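Local coordinates for extracellular ligand-binding receptor (Verminephrobacter eiseniae, PDB 4M88), which probably binds an amino acid or similar small solute outside the cytoplasm and presents it to an ABC transporter, at residues A22-G27 against S77-A82; A217-D222 against R248-V253; K117-R122 against T318-G323. One frame throughout, in Å; residues are numbered along the deposited sequence.

Interaction 1. Residues A22-G27 against S77-A82; sequences AGLNQG and SPMGSA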
ATOM      1  N   ALA A  22      -9.737  -5.372  -5.888  1.00 14.98           N
ATOM      2  CA  ALA A  22     -10.300  -6.690  -5.619  1.00 17.57           C
ATOM      3  C   ALA A  22      -9.440  -7.450  -4.604  1.00 17.14           C
ATOM      4  O   ALA A  22      -9.964  -8.185  -3.763  1.00 15.26           O
ATOM      5  CB  ALA A  22     -10.423  -7.488  -6.922  1.00 17.55           C
ATOM      6  N   GLY A  23      -8.124  -7.277  -4.696  1.00 18.60           N
ATOM      7  CA  GLY A  23      -7.195  -7.904  -3.762  1.00 16.84           C
ATOM      8  C   GLY A  23      -7.352  -7.392  -2.337  1.00 14.00           C
ATOM      9  O   GLY A  23      -7.434  -8.182  -1.386  1.00 12.96           O
ATOM     10  N   LEU A  24      -7.399  -6.072  -2.177  1.00 13.71           N
ATOM     11  CA  LEU A  24      -7.686  -5.485  -0.868  1.00 12.05           C
ATOM     12  C   LEU A  24      -9.004  -6.015  -0.334  1.00 10.74           C
ATOM     13  O   LEU A  24      -9.118  -6.364   0.840  1.00 12.63           O
ATOM     14  CB  LEU A  24      -7.774  -3.953  -0.949  1.00 13.19           C
ATOM     15  CG  LEU A  24      -6.504  -3.118  -1.055  1.00 17.32           C
ATOM     16  CD1 LEU A  24      -6.907  -1.651  -1.189  1.00 20.84           C
ATOM     17  CD2 LEU A  24      -5.625  -3.314   0.166  1.00 14.42           C
ATOM     18  N   ASN A  25     -10.013  -6.052  -1.198  1.00 10.20           N
ATOM     19  CA  ASN A  25     -11.343  -6.499  -0.797  1.00 10.93           C
ATOM     20  C   ASN A  25     -11.330  -7.967  -0.342  1.00 13.25           C
ATOM     21  O   ASN A  25     -11.983  -8.331   0.637  1.00 12.36           O
ATOM     22  CB  ASN A  25     -12.319  -6.291  -1.958  1.00 14.43           C
ATOM     23  CG  ASN A  25     -13.749  -6.670  -1.612  1.00 19.81           C
ATOM     24  OD1 ASN A  25     -14.292  -7.632  -2.153  1.00 23.87           O
ATOM     25  ND2 ASN A  25     -14.371  -5.907  -0.719  1.00 17.01           N
ATOM     26  N   GLN A  26     -10.603  -8.806  -1.067  1.00 11.52           N
ATOM     27  CA  GLN A  26     -10.474 -10.221  -0.704  1.00 13.07           C
ATOM     28  C   GLN A  26      -9.863 -10.398   0.679  1.00 10.97           C
ATOM     29  O   GLN A  26     -10.319 -11.231   1.478  1.00 14.55           O
ATOM     30  CB  GLN A  26      -9.640 -10.958  -1.752  1.00 10.76           C
ATOM     31  CG  GLN A  26     -10.424 -11.239  -3.031  1.00 17.15           C
ATOM     32  CD  GLN A  26      -9.519 -11.463  -4.231  1.00 21.29           C
ATOM     33  OE1 GLN A  26      -8.297 -11.456  -4.105  1.00 17.45           O
ATOM     34  NE2 GLN A  26     -10.117 -11.657  -5.404  1.00 25.99           N
ATOM     35  N   GLY A  27      -8.827  -9.629   0.964  1.00 11.78           N
ATOM     36  CA  GLY A  27      -8.161  -9.720   2.254  1.00 13.54           C
ATOM     37  C   GLY A  27      -9.058  -9.248   3.379  1.00 12.98           C
ATOM     38  O   GLY A  27      -9.081  -9.828   4.469  1.00  9.74           O
ATOM     39  N   SER A  77      -8.963   1.008   4.252  1.00 14.68           N
ATOM     40  CA  SER A  77      -7.975   1.076   3.165  1.00 12.80           C
ATOM     41  C   SER A  77      -8.494   1.640   1.828  1.00 14.66           C
ATOM     42  O   SER A  77      -8.493   0.938   0.815  1.00 14.64           O
ATOM     43  CB  SER A  77      -7.332  -0.302   2.954  1.00 18.13           C
ATOM     44  OG  SER A  77      -6.116  -0.181   2.238  1.00 22.02           O
ATOM     45  N   PRO A  78      -8.936   2.912   1.821  1.00 15.73           N
ATOM     46  CA  PRO A  78      -9.199   3.519   0.511  1.00 11.96           C
ATOM     47  C   PRO A  78      -7.934   3.510  -0.336  1.00 17.18           C
ATOM     48  O   PRO A  78      -6.819   3.617   0.190  1.00 17.49           O
ATOM     49  CB  PRO A  78      -9.621   4.953   0.848  1.00 17.34           C
ATOM     50  CG  PRO A  78      -9.037   5.213   2.228  1.00 20.23           C
ATOM     51  CD  PRO A  78      -9.118   3.872   2.925  1.00 18.14           C
HETATM   52  N   MSE A  79      -8.130   3.371  -1.641  1.00 15.28           N
HETATM   53  CA  MSE A  79      -7.041   3.222  -2.591  1.00 17.72           C
HETATM   54  C   MSE A  79      -7.219   4.190  -3.760  1.00 17.92           C
HETATM   55  O   MSE A  79      -8.294   4.259  -4.366  1.00 21.28           O
HETATM   56  CB  MSE A  79      -6.998   1.781  -3.100  1.00 19.02           C
HETATM   57  CG  MSE A  79      -6.146   1.589  -4.333  1.00 21.55           C
HETATM   58 SE   MSE A  79      -6.164  -0.301  -4.859  0.70 32.09          SE
HETATM   59  CE  MSE A  79      -4.613  -0.834  -3.830  1.00 24.14           C
ATOM     60  N   GLY A  80      -6.165   4.940  -4.064  1.00 16.71           N
ATOM     61  CA  GLY A  80      -6.182   5.875  -5.173  1.00 18.37           C
ATOM     62  C   GLY A  80      -5.737   7.246  -4.716  1.00 16.55           C
ATOM     63  O   GLY A  80      -6.311   7.801  -3.771  1.00 16.72           O
ATOM     64  N   SER A  81      -4.714   7.788  -5.375  1.00 16.59           N
ATOM     65  CA  SER A  81      -4.215   9.131  -5.079  1.00 21.45           C
ATOM     66  C   SER A  81      -5.294  10.214  -5.150  1.00 15.28           C
ATOM     67  O   SER A  81      -5.425  11.031  -4.235  1.00 17.43           O
ATOM     68  CB  SER A  81      -3.087   9.497  -6.049  1.00 28.90           C
ATOM     69  OG  SER A  81      -2.069   8.513  -6.028  1.00 34.23           O
ATOM     70  N   ALA A  82      -6.043  10.233  -6.248  1.00 18.67           N
ATOM     71  CA  ALA A  82      -7.043  11.268  -6.473  1.00 15.81           C
ATOM     72  C   ALA A  82      -8.125  11.199  -5.412  1.00 21.49           C
ATOM     73  O   ALA A  82      -8.577  12.227  -4.907  1.00 19.62           O
ATOM     74  CB  ALA A  82      -7.662  11.126  -7.868  1.00 22.14           C
TER
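Leu24 reaches from one face of helix 18-37 to the turn after strand 74-76, where its two methyls meet Ser77 and Met79, the latter present as selenomethionine. Its CB leaves the helix toward that turn. With CG anti to the carbonyl carbon (chi1 -76°), the branch is carried toward CE of Met79, which lies 4.1 Å from CG of Leu24. Beyond CG the two methyls part company. CD1 does most of the work: it sits 3.6 Å from Met79 CE and equally 3.6 Å from the backbone O of Ser77, with Met79 CB and SE also within van der Waals range. CD2 turns to the serine side chain, 3.8 Å from Ser77 OG. That hydroxyl is hydrogen-bonded to Asn102 ND2 and meets the leucine by van der Waals contact. The bend of Met79 at chi3 (-91°) brings SE and CE round CD1 instead of past it. An alanine in place of Leu24 would probably open a gap under Ser77 and leave the Met79 methyl with less to pack on. All three residues are buried, and Glu290, Ser294 and Phe287 of helix 286-303 pack beside them. Here the first helix of the N-terminal lobe packs against the C-terminal end of a central parallel strand, as expected of the alpha/beta/alpha sandwich in type I periplasmic binding proteins.

Interaction 2. Residues A217-D222 against R248-V253; sequences ALRKAD and RGVGIV
Arg219 is the residue of 217-222 that reaches Arg248, Gly249 and Val250. Ala217, in the last turns of helix 208-220, faces helix 184-195 instead, packing on Leu187 and Ala191. Leu218 turns inward to Leu227 of the neighbouring strand and to Ile194. Next comes Arg219, whose chain bends at chi2 (-42°) before running out to bring the guanidinium up to the turn that leads into strand 250-254. NH2 stands 3.3 Å from the backbone O of Arg248, approached obliquely to the guanidinium plane. The same nitrogen lies 3.9 Å from CG2 of Val250, again at a slant, while C of Gly249 is at the edge, near the plane. Gly249 has a positive phi of 92°, and a CB there would jam against the carbonyl O of Arg248. Past Lys220 and Ala221 the helix closes in a Schellman motif: Asp222, with positive phi, donates its N to Arg219 O at 3.0 Å, and Val223 N bonds to Leu218 O. The firmer polar grip on the guanidinium comes from nearby backbone: NE donates to Gly246 O, and NH1 to both Val223 O and Gln225 O. The chemistry is thus that of a positive group held by the carbonyl oxygens of Gly246, Val223 and Gln225, backbone dipoles that would probably stabilise its charge and limit its rotation while it bridges the two connections.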
ATOM      1  N   ALA A 217       8.640  -1.175 -20.115  1.00 13.74           N
ATOM      2  CA  ALA A 217       9.218  -0.195 -21.027  1.00 14.42           C
ATOM      3  C   ALA A 217      10.728  -0.086 -20.833  1.00 12.86           C
ATOM      4  O   ALA A 217      11.485  -0.001 -21.811  1.00 11.95           O
ATOM      5  CB  ALA A 217       8.558   1.156 -20.838  1.00 14.23           C
ATOM      6  N   LEU A 218      11.162  -0.072 -19.576  1.00 13.13           N
ATOM      7  CA  LEU A 218      12.590  -0.032 -19.278  1.00 13.60           C
ATOM      8  C   LEU A 218      13.320  -1.269 -19.827  1.00 10.43           C
ATOM      9  O   LEU A 218      14.350  -1.132 -20.487  1.00 11.73           O
ATOM     10  CB  LEU A 218      12.834   0.147 -17.774  1.00 10.09           C
ATOM     11  CG  LEU A 218      12.494   1.523 -17.196  1.00 10.88           C
ATOM     12  CD1 LEU A 218      12.458   1.478 -15.674  1.00 13.09           C
ATOM     13  CD2 LEU A 218      13.490   2.597 -17.678  1.00 15.81           C
ATOM     14  N   ARG A 219      12.787  -2.464 -19.578  1.00 10.69           N
ATOM     15  CA  ARG A 219      13.407  -3.688 -20.090  1.00 10.73           C
ATOM     16  C   ARG A 219      13.474  -3.673 -21.619  1.00 16.47           C
ATOM     17  O   ARG A 219      14.489  -4.049 -22.211  1.00 16.29           O
ATOM     18  CB  ARG A 219      12.662  -4.945 -19.611  1.00 13.72           C
ATOM     19  CG  ARG A 219      12.762  -5.236 -18.127  1.00 15.26           C
ATOM     20  CD  ARG A 219      14.153  -5.030 -17.577  1.00 16.57           C
ATOM     21  NE  ARG A 219      14.289  -5.624 -16.248  1.00 15.39           N
ATOM     22  CZ  ARG A 219      15.221  -5.280 -15.356  1.00 18.19           C
ATOM     23  NH1 ARG A 219      16.113  -4.328 -15.633  1.00 13.44           N
ATOM     24  NH2 ARG A 219      15.265  -5.896 -14.181  1.00 16.91           N
ATOM     25  N   LYS A 220      12.401  -3.212 -22.257  1.00 17.68           N
ATOM     26  CA  LYS A 220      12.376  -3.105 -23.717  1.00 21.49           C
ATOM     27  C   LYS A 220      13.377  -2.077 -24.255  1.00 20.18           C
ATOM     28  O   LYS A 220      13.836  -2.187 -25.391  1.00 22.26           O
ATOM     29  CB  LYS A 220      10.974  -2.762 -24.211  1.00 22.46           C
ATOM     30  CG  LYS A 220      10.090  -3.976 -24.349  1.00 33.85           C
ATOM     31  CD  LYS A 220       8.779  -3.634 -25.035  1.00 36.63           C
ATOM     32  CE  LYS A 220       8.138  -4.878 -25.629  1.00 40.66           C
ATOM     33  NZ  LYS A 220       6.702  -4.635 -25.958  1.00 43.49           N
ATOM     34  N   ALA A 221      13.717  -1.084 -23.436  1.00 18.25           N
ATOM     35  CA  ALA A 221      14.722  -0.096 -23.822  1.00 17.21           C
ATOM     36  C   ALA A 221      16.129  -0.565 -23.454  1.00 18.84           C
ATOM     37  O   ALA A 221      17.075   0.217 -23.504  1.00 21.92           O
ATOM     38  CB  ALA A 221      14.426   1.257 -23.196  1.00 14.25           C
ATOM     39  N   ASP A 222      16.248  -1.846 -23.105  1.00 16.74           N
ATOM     40  CA  ASP A 222      17.520  -2.482 -22.745  1.00 20.55           C
ATOM     41  C   ASP A 222      18.127  -1.882 -21.481  1.00 19.72           C
ATOM     42  O   ASP A 222      19.353  -1.813 -21.340  1.00 20.92           O
ATOM     43  CB  ASP A 222      18.527  -2.433 -23.906  1.00 27.64           C
ATOM     44  CG  ASP A 222      18.063  -3.230 -25.129  1.00 42.39           C
ATOM     45  OD1 ASP A 222      17.355  -4.244 -24.952  1.00 49.96           O
ATOM     46  OD2 ASP A 222      18.421  -2.841 -26.264  1.00 47.11           O
ATOM     47  N   ARG A 248      13.814 -10.615 -12.871  1.00 14.22           N
ATOM     48  CA  ARG A 248      14.944 -10.847 -11.974  1.00 14.43           C
ATOM     49  C   ARG A 248      15.705  -9.547 -11.765  1.00 19.92           C
ATOM     50  O   ARG A 248      15.900  -8.767 -12.699  1.00 14.25           O
ATOM     51  CB  ARG A 248      15.871 -11.955 -12.490  1.00 17.06           C
ATOM     52  CG  ARG A 248      16.505 -11.654 -13.818  1.00 17.12           C
ATOM     53  CD  ARG A 248      16.989 -12.908 -14.513  1.00 23.44           C
ATOM     54  NE  ARG A 248      17.649 -12.576 -15.770  1.00 26.74           N
ATOM     55  CZ  ARG A 248      18.050 -13.469 -16.670  1.00 32.11           C
ATOM     56  NH1 ARG A 248      17.855 -14.766 -16.462  1.00 28.31           N
ATOM     57  NH2 ARG A 248      18.647 -13.059 -17.781  1.00 28.40           N
ATOM     58  N   GLY A 249      16.099  -9.285 -10.527  1.00 16.85           N
ATOM     59  CA  GLY A 249      16.843  -8.072 -10.249  1.00 16.75           C
ATOM     60  C   GLY A 249      15.971  -6.895  -9.856  1.00 19.53           C
ATOM     61  O   GLY A 249      16.490  -5.843  -9.477  1.00 25.22           O
ATOM     62  N   VAL A 250      14.651  -7.050  -9.955  1.00 12.97           N
ATOM     63  CA  VAL A 250      13.754  -6.013  -9.459  1.00 12.49           C
ATOM     64  C   VAL A 250      13.644  -6.123  -7.943  1.00 21.93           C
ATOM     65  O   VAL A 250      13.318  -7.189  -7.415  1.00 15.92           O
ATOM     66  CB  VAL A 250      12.346  -6.135 -10.061  1.00 13.33           C
ATOM     67  CG1 VAL A 250      11.379  -5.162  -9.370  1.00 11.81           C
ATOM     68  CG2 VAL A 250      12.394  -5.894 -11.563  1.00 18.01           C
ATOM     69  N   GLY A 251      13.921  -5.028  -7.243  1.00 12.94           N
ATOM     70  CA  GLY A 251      13.712  -4.985  -5.808  1.00 14.32           C
ATOM     71  C   GLY A 251      12.369  -4.364  -5.478  1.00 17.61           C
ATOM     72  O   GLY A 251      12.011  -3.324  -6.034  1.00 14.01           O
ATOM     73  N   ILE A 252      11.618  -5.004  -4.586  1.00 12.42           N
ATOM     74  CA  ILE A 252      10.313  -4.505  -4.175  1.00 13.15           C
ATOM     75  C   ILE A 252      10.379  -4.197  -2.685  1.00 16.10           C
ATOM     76  O   ILE A 252      10.677  -5.079  -1.881  1.00 17.87           O
ATOM     77  CB  ILE A 252       9.202  -5.549  -4.401  1.00 17.06           C
ATOM     78  CG1 ILE A 252       9.179  -6.022  -5.852  1.00 22.81           C
ATOM     79  CG2 ILE A 252       7.837  -4.981  -4.001  1.00 17.79           C
ATOM     80  CD1 ILE A 252       8.259  -7.217  -6.078  1.00 24.90           C
ATOM     81  N   VAL A 253      10.124  -2.949  -2.314  1.00 11.63           N
ATOM     82  CA  VAL A 253      10.106  -2.597  -0.894  1.00 11.95           C
ATOM     83  C   VAL A 253       8.773  -3.050  -0.338  1.00 17.30           C
ATOM     84  O   VAL A 253       7.717  -2.653  -0.845  1.00 25.34           O
ATOM     85  CB  VAL A 253      10.230  -1.099  -0.676  1.00 17.44           C
ATOM     86  CG1 VAL A 253      10.390  -0.806   0.797  1.00 20.53           C
ATOM     87  CG2 VAL A 253      11.417  -0.596  -1.406  1.00 20.05           C
TER

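Interaction 3. Residues K117-R122 against T318-G323; sequences KFFHVR and TLSTMG
The Phe119 ring takes Leu319 CD1 over one face and Ser320 OG at its edge, in the ring plane. This joins strand 118-119, at one border of the five-stranded parallel sheet in an alpha/beta/alpha sandwich, to helix 312-321, far along the chain. The leucine methyl is centred almost perfectly on the ring: CD1 is 3.9 Å from the ring centroid and only 7° off the normal, a CH-pi contact. Leu319 also lays its CB against the ring, 3.9 Å from CE1, so its side chain touches both the middle of the face and the ring's far half. The CB of Phe119 already points to the helix, and the first torsion (chi1 -70°, CG beside the backbone N) then sets the ring under the leucine methyl.

A second flat pair lies in the strand segment itself: CE1 of His120 stands 3.4 Å above the plane of the Phe118 ring, displaced toward its rim. The Phe118 side chain goes to helix 81-89, touching Ile84 and Met87, so neighbouring phenylalanines serve different helices. Val99 of strand 99-101 touches both Phe119 and Leu319, while Thr297 and Ala301 of helix 286-303 back the leucine. Thr318 O accepts from both Thr321 N and Met322 N. At the ring's outer edge the hydroxyl of Ser320, the residue after Leu319, meets two carbons of Phe119: OG is 3.7 Å from CE1 and closest to CZ, at 3.6 Å.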
ATOM      1  N   LYS A 117      -8.244  11.603  11.916  1.00 12.91           N
ATOM      2  CA  LYS A 117      -9.113  10.428  11.839  1.00 12.51           C
ATOM      3  C   LYS A 117      -8.612   9.383  10.826  1.00 14.11           C
ATOM      4  O   LYS A 117      -9.255   8.360  10.603  1.00 12.65           O
ATOM      5  CB  LYS A 117     -10.550  10.848  11.494  1.00 12.57           C
ATOM      6  CG  LYS A 117     -11.224  11.688  12.577  1.00 13.10           C
ATOM      7  CD  LYS A 117     -12.642  12.057  12.156  1.00 13.22           C
ATOM      8  CE  LYS A 117     -13.266  13.034  13.133  1.00 19.33           C
ATOM      9  NZ  LYS A 117     -14.625  13.420  12.671  1.00 17.95           N
ATOM     10  N   PHE A 118      -7.454   9.648  10.230  1.00 11.97           N
ATOM     11  CA  PHE A 118      -6.911   8.846   9.133  1.00 11.61           C
ATOM     12  C   PHE A 118      -5.664   8.136   9.676  1.00 11.64           C
ATOM     13  O   PHE A 118      -4.665   8.790  10.013  1.00 12.69           O
ATOM     14  CB  PHE A 118      -6.576   9.808   7.984  1.00 11.63           C
ATOM     15  CG  PHE A 118      -6.148   9.148   6.699  1.00 12.15           C
ATOM     16  CD1 PHE A 118      -6.388   7.803   6.456  1.00 11.12           C
ATOM     17  CD2 PHE A 118      -5.484   9.901   5.729  1.00 13.31           C
ATOM     18  CE1 PHE A 118      -5.983   7.204   5.247  1.00 15.44           C
ATOM     19  CE2 PHE A 118      -5.064   9.324   4.531  1.00 19.64           C
ATOM     20  CZ  PHE A 118      -5.317   7.964   4.287  1.00 18.28           C
ATOM     21  N   PHE A 119      -5.752   6.812   9.828  1.00 11.53           N
ATOM     22  CA  PHE A 119      -4.679   6.013  10.451  1.00 11.73           C
ATOM     23  C   PHE A 119      -3.980   5.193   9.389  1.00 12.78           C
ATOM     24  O   PHE A 119      -4.620   4.754   8.441  1.00 14.63           O
ATOM     25  CB  PHE A 119      -5.256   5.066  11.515  1.00 11.99           C
ATOM     26  CG  PHE A 119      -5.752   5.770  12.744  1.00 12.34           C
ATOM     27  CD1 PHE A 119      -4.961   5.844  13.880  1.00 12.89           C
ATOM     28  CD2 PHE A 119      -7.003   6.374  12.756  1.00 13.59           C
ATOM     29  CE1 PHE A 119      -5.406   6.496  15.021  1.00 15.47           C
ATOM     30  CE2 PHE A 119      -7.469   7.037  13.900  1.00 14.70           C
ATOM     31  CZ  PHE A 119      -6.663   7.095  15.031  1.00 14.17           C
ATOM     32  N   HIS A 120      -2.669   4.986   9.531  1.00 11.71           N
ATOM     33  CA  HIS A 120      -1.921   4.297   8.476  1.00 11.57           C
ATOM     34  C   HIS A 120      -1.321   3.008   8.996  1.00 11.95           C
ATOM     35  O   HIS A 120      -0.636   3.010  10.010  1.00 12.61           O
ATOM     36  CB  HIS A 120      -0.818   5.211   7.935  1.00 11.53           C
ATOM     37  CG  HIS A 120      -1.336   6.535   7.481  1.00 13.20           C
ATOM     38  ND1 HIS A 120      -1.892   6.724   6.232  1.00 14.65           N
ATOM     39  CD2 HIS A 120      -1.453   7.718   8.130  1.00 13.87           C
ATOM     40  CE1 HIS A 120      -2.303   7.978   6.125  1.00 17.43           C
ATOM     41  NE2 HIS A 120      -2.054   8.599   7.264  1.00 17.02           N
ATOM     42  N   VAL A 121      -1.598   1.908   8.304  1.00 11.93           N
ATOM     43  CA  VAL A 121      -1.100   0.601   8.709  1.00 12.43           C
ATOM     44  C   VAL A 121       0.218   0.289   7.982  1.00 13.20           C
ATOM     45  O   VAL A 121       1.101  -0.346   8.541  1.00 16.99           O
ATOM     46  CB  VAL A 121      -2.161  -0.492   8.452  1.00 13.98           C
ATOM     47  CG1 VAL A 121      -1.619  -1.863   8.784  1.00 20.15           C
ATOM     48  CG2 VAL A 121      -3.404  -0.209   9.303  1.00 13.82           C
ATOM     49  N   ARG A 122       0.343   0.732   6.738  1.00 14.06           N
ATOM     50  CA  ARG A 122       1.584   0.510   6.000  1.00 13.75           C
ATOM     51  C   ARG A 122       2.569   1.632   6.287  1.00 17.49           C
ATOM     52  O   ARG A 122       2.169   2.772   6.557  1.00 14.10           O
ATOM     53  CB  ARG A 122       1.321   0.463   4.493  1.00 13.42           C
ATOM     54  CG  ARG A 122       0.670   1.749   3.976  1.00 17.98           C
ATOM     55  CD  ARG A 122       0.828   1.882   2.474  1.00 21.54           C
ATOM     56  NE  ARG A 122       0.517   0.615   1.817  1.00 26.06           N
ATOM     57  CZ  ARG A 122       1.164   0.149   0.755  1.00 35.24           C
ATOM     58  NH1 ARG A 122       0.811  -1.013   0.212  1.00 33.49           N
ATOM     59  NH2 ARG A 122       2.162   0.852   0.230  1.00 34.08           N
ATOM     60  N   THR A 318      -9.559   4.015  21.127  1.00 12.41           N
ATOM     61  CA  THR A 318      -8.769   2.820  21.417  1.00 12.52           C
ATOM     62  C   THR A 318      -7.490   2.736  20.579  1.00 13.17           C
ATOM     63  O   THR A 318      -6.423   2.476  21.118  1.00 14.67           O
ATOM     64  CB  THR A 318      -9.606   1.548  21.237  1.00 15.46           C
ATOM     65  OG1 THR A 318     -10.688   1.571  22.183  1.00 17.06           O
ATOM     66  CG2 THR A 318      -8.752   0.321  21.472  1.00 14.70           C
ATOM     67  N   LEU A 319      -7.613   2.957  19.257  1.00 15.04           N
ATOM     68  CA  LEU A 319      -6.442   2.977  18.381  1.00 15.85           C
ATOM     69  C   LEU A 319      -5.340   3.872  18.951  1.00 16.74           C
ATOM     70  O   LEU A 319      -4.172   3.487  19.002  1.00 16.58           O
ATOM     71  CB  LEU A 319      -6.826   3.464  16.980  1.00 15.92           C
ATOM     72  CG  LEU A 319      -7.684   2.501  16.146  1.00 17.52           C
ATOM     73  CD1 LEU A 319      -8.171   3.185  14.884  1.00 18.10           C
ATOM     74  CD2 LEU A 319      -6.901   1.251  15.799  1.00 16.97           C
ATOM     75  N   SER A 320      -5.710   5.050  19.442  1.00 16.67           N
ATOM     76  CA  SER A 320      -4.739   6.038  19.884  1.00 17.99           C
ATOM     77  C   SER A 320      -4.197   5.816  21.287  1.00 21.87           C
ATOM     78  O   SER A 320      -3.216   6.447  21.662  1.00 23.43           O
ATOM     79  CB  SER A 320      -5.330   7.450  19.793  1.00 25.66           C
ATOM     80  OG  SER A 320      -5.615   7.787  18.450  1.00 27.91           O
ATOM     81  N   THR A 321      -4.827   4.938  22.068  1.00 14.99           N
ATOM     82  CA  THR A 321      -4.431   4.779  23.464  1.00 16.02           C
ATOM     83  C   THR A 321      -4.067   3.353  23.878  1.00 21.60           C
ATOM     84  O   THR A 321      -3.654   3.137  25.015  1.00 21.64           O
ATOM     85  CB  THR A 321      -5.514   5.328  24.443  1.00 20.90           C
ATOM     86  OG1 THR A 321      -6.727   4.572  24.312  1.00 18.77           O
ATOM     87  CG2 THR A 321      -5.807   6.788  24.156  1.00 19.13           C
HETATM   88  N   MSE A 322      -4.211   2.390  22.971  1.00 16.91           N
HETATM   89  CA  MSE A 322      -3.931   0.992  23.318  1.00 21.59           C
HETATM   90  C   MSE A 322      -2.438   0.681  23.357  1.00 24.59           C
HETATM   91  O   MSE A 322      -2.034  -0.386  23.818  1.00 25.80           O
HETATM   92  CB  MSE A 322      -4.632   0.031  22.352  1.00 16.95           C
HETATM   93  CG  MSE A 322      -4.144   0.112  20.918  1.00 15.64           C
HETATM   94 SE   MSE A 322      -5.279  -0.909  19.658  0.70 25.25          SE
HETATM   95  CE  MSE A 322      -4.270  -0.470  18.045  1.00 18.37           C
ATOM     96  N   GLY A 323      -1.622   1.605  22.861  1.00 19.91           N
ATOM     97  CA  GLY A 323      -0.186   1.391  22.828  1.00 19.79           C
ATOM     98  C   GLY A 323       0.188   0.398  21.746  1.00 19.87           C
ATOM     99  O   GLY A 323      -0.571   0.177  20.794  1.00 21.28           O
TER

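Overall arrangement
From the N terminus, interaction 1 comes first, closing a loop of 49 residues that holds strands 45-52 and 74-76 and helix 57-68, and ties helix 18-37 to the turn after strand 74-76. The chain then passes through 117-122, the opening side of interaction 3, and runs on into the seven-stranded mixed sheet of the other lobe. There interaction 2 closes a short 25-residue loop, joining the end of helix 208-220 to the entry of strand 250-254. It is nested wholly inside the 195-residue loop that interaction 3 closes when helix 312-321 returns to the parallel sheet. Interactions 2 and 3 have centres about 35 Å apart; no two contacts touch.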